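Local coordinates for protein isoprenyl transferase (Helicobacter pylori, PDB 2D2R) that probably catalyses the magnesium-dependent condensation of isopentenyl diphosphate with an allylic pyrophosphate to build undecaprenyl pyrophosphate, working as a homodimer, at residues 118-121 with 122-126; 85-88 with 89-92. All coordinates share one frame; numbering follows the deposited sequence.

Contact 1: residues 118-121 with 122-126; sequences LRDT and ILQLE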
loop_
_atom_site.group_PDB
_atom_site.type_symbol
_atom_site.label_atom_id
_atom_site.label_comp_id
_atom_site.label_asym_id
_atom_site.label_seq_id
_atom_site.Cartn_x
_atom_site.Cartn_y
_atom_site.Cartn_z
ATOM N N LEU A 118 17.093 -18.897 16.541
ATOM C CA LEU A 118 16.998 -17.584 15.907
ATOM C C LEU A 118 16.034 -16.705 16.684
ATOM O O LEU A 118 16.352 -15.561 17.006
ATOM C CB LEU A 118 16.515 -17.719 14.476
ATOM C CG LEU A 118 16.261 -16.378 13.773
ATOM C CD1 LEU A 118 17.525 -15.502 13.807
ATOM C CD2 LEU A 118 15.825 -16.661 12.341
ATOM N N ARG A 119 14.869 -17.258 17.009
ATOM C CA ARG A 119 13.849 -16.520 17.763
ATOM C C ARG A 119 14.458 -16.079 19.090
ATOM O O ARG A 119 14.165 -15.010 19.624
ATOM C CB ARG A 119 12.635 -17.417 17.970
ATOM C CG ARG A 119 11.389 -16.710 18.415
ATOM C CD ARG A 119 10.175 -17.559 18.065
ATOM N NE ARG A 119 10.500 -18.980 18.134
ATOM C CZ ARG A 119 9.770 -19.943 17.590
ATOM N NH1 ARG A 119 8.648 -19.650 16.929
ATOM N NH2 ARG A 119 10.179 -21.196 17.683
ATOM N N ASP A 120 15.370 -16.899 19.584
ATOM C CA ASP A 120 16.072 -16.628 20.835
ATOM C C ASP A 120 17.036 -15.443 20.672
ATOM O O ASP A 120 17.064 -14.518 21.506
ATOM C CB ASP A 120 16.841 -17.893 21.274
ATOM C CG ASP A 120 17.209 -17.865 22.735
ATOM O OD1 ASP A 120 18.113 -17.079 23.110
ATOM O OD2 ASP A 120 16.593 -18.620 23.516
ATOM N N THR A 121 17.824 -15.448 19.606
ATOM C CA THR A 121 18.744 -14.351 19.413
ATOM C C THR A 121 17.977 -13.099 19.074
ATOM O O THR A 121 18.359 -11.993 19.470
ATOM C CB THR A 121 19.710 -14.644 18.301
ATOM O OG1 THR A 121 20.478 -15.802 18.662
ATOM C CG2 THR A 121 20.620 -13.454 18.051
ATOM N N ILE A 122 16.886 -13.260 18.330
ATOM C CA ILE A 122 16.102 -12.088 17.982
ATOM C C ILE A 122 15.608 -11.409 19.264
ATOM O O ILE A 122 15.952 -10.252 19.567
ATOM C CB ILE A 122 14.930 -12.491 17.073
ATOM C CG1 ILE A 122 15.474 -12.756 15.660
ATOM C CG2 ILE A 122 13.832 -11.422 17.117
ATOM C CD1 ILE A 122 14.430 -13.367 14.691
ATOM N N LEU A 123 14.832 -12.150 20.038
ATOM C CA LEU A 123 14.296 -11.617 21.280
ATOM C C LEU A 123 15.389 -10.998 22.157
ATOM O O LEU A 123 15.173 -9.980 22.808
ATOM C CB LEU A 123 13.567 -12.717 22.061
ATOM C CG LEU A 123 12.383 -13.469 21.417
ATOM C CD1 LEU A 123 11.783 -14.401 22.447
ATOM C CD2 LEU A 123 11.316 -12.515 20.936
ATOM N N GLN A 124 16.572 -11.588 22.165
ATOM C CA GLN A 124 17.624 -11.035 22.999
ATOM C C GLN A 124 18.209 -9.743 22.512
ATOM O O GLN A 124 18.527 -8.868 23.319
ATOM C CB GLN A 124 18.732 -12.063 23.210
ATOM C CG GLN A 124 18.294 -13.201 24.128
ATOM C CD GLN A 124 19.114 -13.257 25.390
ATOM O OE1 GLN A 124 20.342 -13.427 25.346
ATOM N NE2 GLN A 124 18.447 -13.111 26.525
ATOM N N LEU A 125 18.366 -9.588 21.202
ATOM C CA LEU A 125 18.932 -8.331 20.727
ATOM C C LEU A 125 17.912 -7.242 21.041
ATOM O O LEU A 125 18.279 -6.101 21.286
ATOM C CB LEU A 125 19.226 -8.382 19.229
ATOM C CG LEU A 125 19.999 -7.220 18.611
ATOM C CD1 LEU A 125 21.336 -7.058 19.301
ATOM C CD2 LEU A 125 20.223 -7.492 17.127
ATOM N N GLU A 126 16.636 -7.624 21.049
ATOM C CA GLU A 126 15.549 -6.691 21.358
ATOM C C GLU A 126 15.664 -6.245 22.811
ATOM O O GLU A 126 15.724 -5.052 23.095
ATOM C CB GLU A 126 14.192 -7.343 21.090
ATOM C CG GLU A 126 13.825 -7.359 19.591
ATOM C CD GLU A 126 12.474 -7.994 19.311
ATOM O OE1 GLU A 126 11.790 -7.546 18.350
ATOM O OE2 GLU A 126 12.098 -8.950 20.044
#
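Leu118 O accepts the amide of Ile122 at 2.7 Å, the shortest of four successive i to i+4 bonds in this part of helix 116-129, with an N-H...O angle of 162°. The next three, Leu123 N to Arg119 O, Gln124 N to Asp120 O and Leu125 N to Thr121 O, are each 3.0 Å long. On the buried side, Leu118 CG meets Ile122 CD1 at 3.6 Å, the two branches crossing at a slant. Ile122 CG1 stands beside its own backbone N (chi1 -76°), which carries CD1 back along the helix to Leu118. Ile122 continues inward onto Ala107 of strand 104-108 and onto Leu141, a loop residue following strand 136-140. The helix is thereby packed against its own beta-alpha-beta unit, formed by strand 104-108, helix 116-129 and strand 136-140. At the surface, Asp120 and Gln124 run alongside each other, and OD1 of Asp120 comes no nearer than 4.0 Å to CG of Gln124. Thr121 OG1 bonds back to Glu117 O. Cohesion between 118-121 and 122-126 therefore comes from main-chain bonds and one aliphatic pair, while the exposed polar side chains add little.

Contact 2: residues 85-88 with 89-92; sequences KMLK and KYLK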
loop_
_atom_site.group_PDB
_atom_site.type_symbol
_atom_site.label_atom_id
_atom_site.label_comp_id
_atom_site.label_asym_id
_atom_site.label_seq_id
_atom_site.Cartn_x
_atom_site.Cartn_y
_atom_site.Cartn_z
ATOM N N LYS A 85 20.253 -19.671 9.802
ATOM C CA LYS A 85 21.548 -19.858 10.465
ATOM C C LYS A 85 22.320 -18.582 10.237
ATOM O O LYS A 85 22.864 -17.972 11.168
ATOM C CB LYS A 85 22.314 -21.025 9.828
ATOM C CG LYS A 85 23.766 -21.191 10.306
ATOM C CD LYS A 85 23.948 -22.507 11.106
ATOM C CE LYS A 85 25.426 -23.030 11.100
ATOM N NZ LYS A 85 26.481 -22.162 11.743
ATOM N N MET A 86 22.337 -18.187 8.971
ATOM C CA MET A 86 23.034 -17.001 8.540
ATOM C C MET A 86 22.421 -15.766 9.158
ATOM O O MET A 86 23.120 -14.806 9.451
ATOM C CB MET A 86 23.000 -16.914 7.013
ATOM C CG MET A 86 23.678 -18.106 6.336
ATOM S SD MET A 86 25.384 -18.471 6.998
ATOM C CE MET A 86 26.444 -17.344 5.997
ATOM N N LEU A 87 21.111 -15.782 9.358
ATOM C CA LEU A 87 20.469 -14.619 9.961
ATOM C C LEU A 87 21.022 -14.385 11.356
ATOM O O LEU A 87 21.493 -13.294 11.683
ATOM C CB LEU A 87 18.968 -14.830 10.063
ATOM C CG LEU A 87 18.140 -13.707 9.461
ATOM C CD1 LEU A 87 16.641 -13.950 9.750
ATOM C CD2 LEU A 87 18.604 -12.379 10.020
ATOM N N LYS A 88 20.965 -15.435 12.168
ATOM C CA LYS A 88 21.432 -15.376 13.546
ATOM C C LYS A 88 22.895 -14.994 13.603
ATOM O O LYS A 88 23.300 -14.224 14.463
ATOM C CB LYS A 88 21.216 -16.730 14.231
ATOM C CG LYS A 88 22.381 -17.718 14.128
ATOM C CD LYS A 88 23.232 -17.683 15.400
ATOM C CE LYS A 88 22.373 -17.997 16.635
ATOM N NZ LYS A 88 23.197 -18.230 17.865
ATOM N N LYS A 89 23.687 -15.534 12.685
ATOM C CA LYS A 89 25.101 -15.217 12.675
ATOM C C LYS A 89 25.110 -13.737 12.477
ATOM O O LYS A 89 25.678 -12.989 13.275
ATOM C CB LYS A 89 25.824 -15.884 11.503
ATOM C CG LYS A 89 27.346 -15.939 11.686
ATOM C CD LYS A 89 28.057 -16.586 10.510
ATOM C CE LYS A 89 28.198 -15.597 9.350
ATOM N NZ LYS A 89 28.999 -14.390 9.729
ATOM N N TYR A 90 24.429 -13.332 11.409
ATOM C CA TYR A 90 24.323 -11.934 11.041
ATOM C C TYR A 90 23.996 -11.056 12.235
ATOM O O TYR A 90 24.612 -10.020 12.442
ATOM C CB TYR A 90 23.244 -11.742 9.981
ATOM C CG TYR A 90 23.039 -10.284 9.668
ATOM C CD1 TYR A 90 23.973 -9.587 8.894
ATOM C CD2 TYR A 90 21.970 -9.562 10.224
ATOM C CE1 TYR A 90 23.862 -8.199 8.686
ATOM C CE2 TYR A 90 21.852 -8.179 10.018
ATOM C CZ TYR A 90 22.811 -7.511 9.254
ATOM O OH TYR A 90 22.771 -6.149 9.103
ATOM N N LEU A 91 23.026 -11.476 13.033
ATOM C CA LEU A 91 22.624 -10.667 14.173
ATOM C C LEU A 91 23.606 -10.723 15.330
ATOM O O LEU A 91 23.889 -9.708 15.954
ATOM C CB LEU A 91 21.209 -11.052 14.617
ATOM C CG LEU A 91 20.077 -10.692 13.629
ATOM C CD1 LEU A 91 18.795 -11.404 14.036
ATOM C CD2 LEU A 91 19.885 -9.189 13.562
ATOM N N LYS A 92 24.134 -11.899 15.629
ATOM C CA LYS A 92 25.104 -11.967 16.708
ATOM C C LYS A 92 26.339 -11.189 16.262
ATOM O O LYS A 92 26.938 -10.480 17.058
ATOM C CB LYS A 92 25.414 -13.423 17.074
ATOM C CG LYS A 92 24.292 -14.049 17.908
ATOM C CD LYS A 92 24.352 -15.576 17.924
ATOM C CE LYS A 92 25.603 -16.108 18.627
ATOM N NZ LYS A 92 25.650 -17.611 18.671
#
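Lys92 N donates to Lys88 O at 2.7 Å and 172°, close to straight, and Tyr90 N reaches Met86 O at 2.8 Å. These are i to i+4 bonds of the alpha-helix 80-100, and Lys89 N to Lys85 O, at 3.0 Å, belongs to the same series. The bond from Leu91 N to Leu87 O is less certain, since that oxygen is crowded in the model.

Among the side-chain charges, Lys88 NZ forms a salt bridge with Glu117, next to helix 118-121 in helix 116-129, which probably offsets part of the local positive charge. Lys89 NZ is likewise paired, with Asp93. The modelled Lys88 NZ to Lys92 NZ separation of 2.7 Å is doubtful: both are donors of like charge, and Lys88 NZ also clashes with the Lys92 chain.

Side chains three and four residues apart then pack along the helix. Met86 and Lys89, at i to i+3, run alongside each other at the exposed surface, their CE atoms 4.2 Å apart. With CG anti to the backbone N (chi1 175°), the Tyr90 ring swings away from the 85-88 turn to a place where it touches Val45 and Leu48 of helix 37-56. Leu87 and Leu91, at i to i+4, lie side by side and point the same way, and Leu87 also touches Leu118 of helix 116-129. On the Leu87 flank the nearest side-chain approach is between CD2 of Leu87 and CD1 of Leu91, at 4.1 Å.

Overall arrangement
Both contacts are short helical runs of two turns or slightly more, 118-126 on helix 116-129 and 85-92 on helix 80-100, with centres 10 Å apart on the same side of the chain's centre. Contact 1 is partly buried, its apolar side turned to the parallel sheet; contact 2 is a surface contact, rich in lysine. They meet directly: Leu118 CD2 lies 3.8 Å from Leu87 CD1, and Thr121 CG2 lies 3.7 Å from Lys92 CG. The interface between the helices thus pairs leucines with each other and sets threonine against the aliphatic part of a lysine. Aliphatic packing toward strands marks contact 1, whereas two lysines of contact 2 find acidic partners beyond its own segments.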